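Local structure of type VI secretion system component (Escherichia coli O6, 2P5Z) at residues A448-F456 with D462-K470. The protein is a component of the type VI secretion system, structurally similar to the T4 phage tail proteins gp27 and gp5, and probably forms part of a cell-puncturing device. Sequence-based numbering, arbitrary orientation.
Sequences AGTEVSIAF and DRPYIAGVK
The backbone N of K470 donates to E451 O at 2.7 Å. A water extends this pairing: it accepts from E451 N and donates to K470 O. Further along, A455 and Y465 form an antiparallel hydrogen-bonded pair, with A455 N to Y465 O and Y465 N to A455 O both 2.8 Å. Between these points S453 bonds two different residues. A467 N reaches S453 O nearly straight, while S453 N meets G468 O from above the carbonyl plane. The register shifts by one here, a beta bulge, and the peptide between A467 and G468 is modelled as cis.

The Y465 ring turns one face to A455. CB of A455 lies 4.0 Å from the ring centroid, a CH-pi contact offset toward the rim. CG of Y465 sits between its backbone N and carbonyl carbon (chi1 68°), which brings the ring back over A455. On the other face of the sheet, P464 CB packs against F456 CE1 at 3.6 Å and I454 CG2 at 3.7 Å. V452 CB meets I466 CG2 at 3.9 Å. V411 and V429, on strands 409-412 and 426-429, pack against this apolar face.

K470 passes E451 without a salt bridge. E451 pairs with R390, and K470 with E457 of the third subunit. The arrangement is a bulged antiparallel beta hairpin of the OB-fold barrel; an I466-R430 backbone bond links strand 464-469 to the end of 426-429, consistent with barrel closure.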
loop_
_atom_site.group_PDB
_atom_site.type_symbol
_atom_site.label_atom_id
_atom_site.label_comp_id
_atom_site.label_asym_id
_atom_site.label_seq_id
_atom_site.Cartn_x
_atom_site.Cartn_y
_atom_site.Cartn_z
ATOM N N ALA A 448 -33.838 -29.975 3.393
ATOM C CA ALA A 448 -32.790 -29.208 2.693
ATOM C C ALA A 448 -33.348 -28.256 1.627
ATOM O O ALA A 448 -33.457 -28.619 0.451
ATOM C CB ALA A 448 -31.820 -30.119 2.026
ATOM N N GLY A 449 -33.713 -27.057 2.061
ATOM C CA GLY A 449 -33.774 -25.847 1.231
ATOM C C GLY A 449 -33.180 -24.822 2.191
ATOM O O GLY A 449 -33.384 -23.613 2.078
ATOM N N THR A 450 -32.443 -25.353 3.161
ATOM C CA THR A 450 -32.003 -24.619 4.330
ATOM C C THR A 450 -30.798 -23.710 4.042
ATOM O O THR A 450 -30.006 -23.968 3.127
ATOM C CB THR A 450 -31.677 -25.611 5.467
ATOM O OG1 THR A 450 -30.892 -24.963 6.475
ATOM C CG2 THR A 450 -30.896 -26.771 4.925
ATOM N N GLU A 451 -30.676 -22.645 4.830
ATOM C CA GLU A 451 -29.611 -21.669 4.643
ATOM C C GLU A 451 -28.417 -21.969 5.534
ATOM O O GLU A 451 -28.544 -22.080 6.753
ATOM C CB GLU A 451 -30.114 -20.239 4.852
ATOM C CG GLU A 451 -30.984 -19.732 3.699
ATOM C CD GLU A 451 -31.620 -18.363 3.967
ATOM O OE1 GLU A 451 -31.130 -17.626 4.857
ATOM O OE2 GLU A 451 -32.616 -18.023 3.282
ATOM N N VAL A 452 -27.258 -22.114 4.911
ATOM C CA VAL A 452 -26.045 -22.423 5.651
ATOM C C VAL A 452 -24.993 -21.322 5.558
ATOM O O VAL A 452 -25.111 -20.390 4.762
ATOM C CB VAL A 452 -25.423 -23.723 5.168
ATOM C CG1 VAL A 452 -26.296 -24.894 5.579
ATOM C CG2 VAL A 452 -25.224 -23.671 3.666
ATOM N N SER A 453 -23.968 -21.440 6.392
ATOM C CA SER A 453 -22.849 -20.524 6.346
ATOM C C SER A 453 -21.632 -21.251 5.828
ATOM O O SER A 453 -21.282 -22.321 6.333
ATOM C CB SER A 453 -22.570 -19.952 7.723
ATOM O OG SER A 453 -23.422 -18.848 7.951
ATOM N N ILE A 454 -21.002 -20.678 4.807
ATOM C CA ILE A 454 -19.796 -21.263 4.241
ATOM C C ILE A 454 -18.532 -20.549 4.741
ATOM O O ILE A 454 -18.403 -19.322 4.642
ATOM C CB ILE A 454 -19.845 -21.271 2.713
ATOM C CG1 ILE A 454 -21.179 -21.848 2.243
ATOM C CG2 ILE A 454 -18.689 -22.081 2.152
ATOM C CD1 ILE A 454 -21.300 -23.330 2.494
ATOM N N ALA A 455 -17.626 -21.333 5.306
ATOM C CA ALA A 455 -16.377 -20.826 5.827
ATOM C C ALA A 455 -15.230 -21.433 5.035
ATOM O O ALA A 455 -15.415 -22.383 4.292
ATOM C CB ALA A 455 -16.233 -21.161 7.309
ATOM N N PHE A 456 -14.034 -20.876 5.205
ATOM C CA PHE A 456 -12.918 -21.197 4.334
ATOM C C PHE A 456 -11.688 -21.427 5.151
ATOM O O PHE A 456 -11.274 -20.564 5.929
ATOM C CB PHE A 456 -12.693 -20.063 3.338
ATOM C CG PHE A 456 -13.850 -19.847 2.404
ATOM C CD1 PHE A 456 -13.953 -20.579 1.248
ATOM C CD2 PHE A 456 -14.849 -18.941 2.713
ATOM C CE1 PHE A 456 -15.010 -20.392 0.392
ATOM C CE2 PHE A 456 -15.917 -18.760 1.860
ATOM C CZ PHE A 456 -15.993 -19.490 0.693
ATOM N N ASP A 462 -10.580 -21.909 -2.085
ATOM C CA ASP A 462 -10.716 -23.269 -2.592
ATOM C C ASP A 462 -10.705 -24.325 -1.480
ATOM O O ASP A 462 -10.451 -25.508 -1.718
ATOM C CB ASP A 462 -9.657 -23.557 -3.655
ATOM C CG ASP A 462 -9.814 -22.669 -4.895
ATOM O OD1 ASP A 462 -10.972 -22.357 -5.300
ATOM O OD2 ASP A 462 -8.762 -22.273 -5.458
ATOM N N ARG A 463 -11.002 -23.896 -0.259
ATOM C CA ARG A 463 -11.206 -24.842 0.826
ATOM C C ARG A 463 -12.487 -24.560 1.600
ATOM O O ARG A 463 -12.428 -24.277 2.797
ATOM C CB ARG A 463 -10.041 -24.787 1.801
ATOM C CG ARG A 463 -8.743 -25.384 1.332
ATOM C CD ARG A 463 -7.775 -25.209 2.468
ATOM N NE ARG A 463 -6.534 -25.949 2.321
ATOM C CZ ARG A 463 -5.620 -26.050 3.285
ATOM N NH1 ARG A 463 -5.822 -25.469 4.461
ATOM N NH2 ARG A 463 -4.504 -26.735 3.073
ATOM N N PRO A 464 -13.654 -24.655 0.940
ATOM C CA PRO A 464 -14.838 -24.269 1.678
ATOM C C PRO A 464 -15.445 -25.409 2.499
ATOM O O PRO A 464 -15.302 -26.591 2.154
ATOM C CB PRO A 464 -15.802 -23.856 0.573
ATOM C CG PRO A 464 -15.401 -24.671 -0.591
ATOM C CD PRO A 464 -13.989 -25.098 -0.424
ATOM N N TYR A 465 -16.129 -25.046 3.576
ATOM C CA TYR A 465 -16.856 -26.014 4.365
ATOM C C TYR A 465 -18.065 -25.344 4.993
ATOM O O TYR A 465 -18.143 -24.112 5.032
ATOM C CB TYR A 465 -15.961 -26.698 5.410
ATOM C CG TYR A 465 -15.477 -25.800 6.512
ATOM C CD1 TYR A 465 -14.249 -25.139 6.411
ATOM C CD2 TYR A 465 -16.233 -25.616 7.674
ATOM C CE1 TYR A 465 -13.805 -24.305 7.430
ATOM C CE2 TYR A 465 -15.799 -24.787 8.693
ATOM C CZ TYR A 465 -14.583 -24.137 8.566
ATOM O OH TYR A 465 -14.167 -23.311 9.580
ATOM N N ILE A 466 -19.002 -26.156 5.486
ATOM C CA ILE A 466 -20.192 -25.649 6.193
ATOM C C ILE A 466 -19.874 -25.385 7.663
ATOM O O ILE A 466 -19.362 -26.263 8.350
ATOM C CB ILE A 466 -21.374 -26.635 6.075
ATOM C CG1 ILE A 466 -21.567 -27.023 4.610
ATOM C CG2 ILE A 466 -22.646 -26.031 6.627
ATOM C CD1 ILE A 466 -22.915 -27.595 4.285
ATOM N N ALA A 467 -20.168 -24.179 8.139
ATOM C CA ALA A 467 -19.780 -23.804 9.498
ATOM C C ALA A 467 -20.672 -24.240 10.694
ATOM O O ALA A 467 -20.111 -24.814 11.621
ATOM C CB ALA A 467 -19.325 -22.317 9.595
ATOM N N GLY A 468 -21.992 -23.979 10.759
ATOM C CA GLY A 468 -22.749 -23.040 9.952
ATOM C C GLY A 468 -24.128 -23.428 9.437
ATOM O O GLY A 468 -24.269 -23.684 8.248
ATOM N N VAL A 469 -25.155 -23.449 10.297
ATOM C CA VAL A 469 -26.566 -23.490 9.816
ATOM C C VAL A 469 -27.368 -22.270 10.306
ATOM O O VAL A 469 -27.407 -21.986 11.503
ATOM C CB VAL A 469 -27.327 -24.803 10.204
ATOM C CG1 VAL A 469 -28.701 -24.866 9.515
ATOM C CG2 VAL A 469 -26.515 -26.047 9.861
ATOM N N LYS A 470 -28.005 -21.545 9.392
ATOM C CA LYS A 470 -28.718 -20.327 9.787
ATOM C C LYS A 470 -30.173 -20.578 10.177
ATOM O O LYS A 470 -31.090 -20.274 9.414
ATOM C CB LYS A 470 -28.632 -19.265 8.690
ATOM C CG LYS A 470 -27.202 -18.853 8.365
ATOM C CD LYS A 470 -27.109 -17.395 7.922
ATOM C CE LYS A 470 -27.639 -17.200 6.516
ATOM N NZ LYS A 470 -27.714 -15.746 6.184
HETATM O O HOH W 1 -31.892 -22.024 7.402
#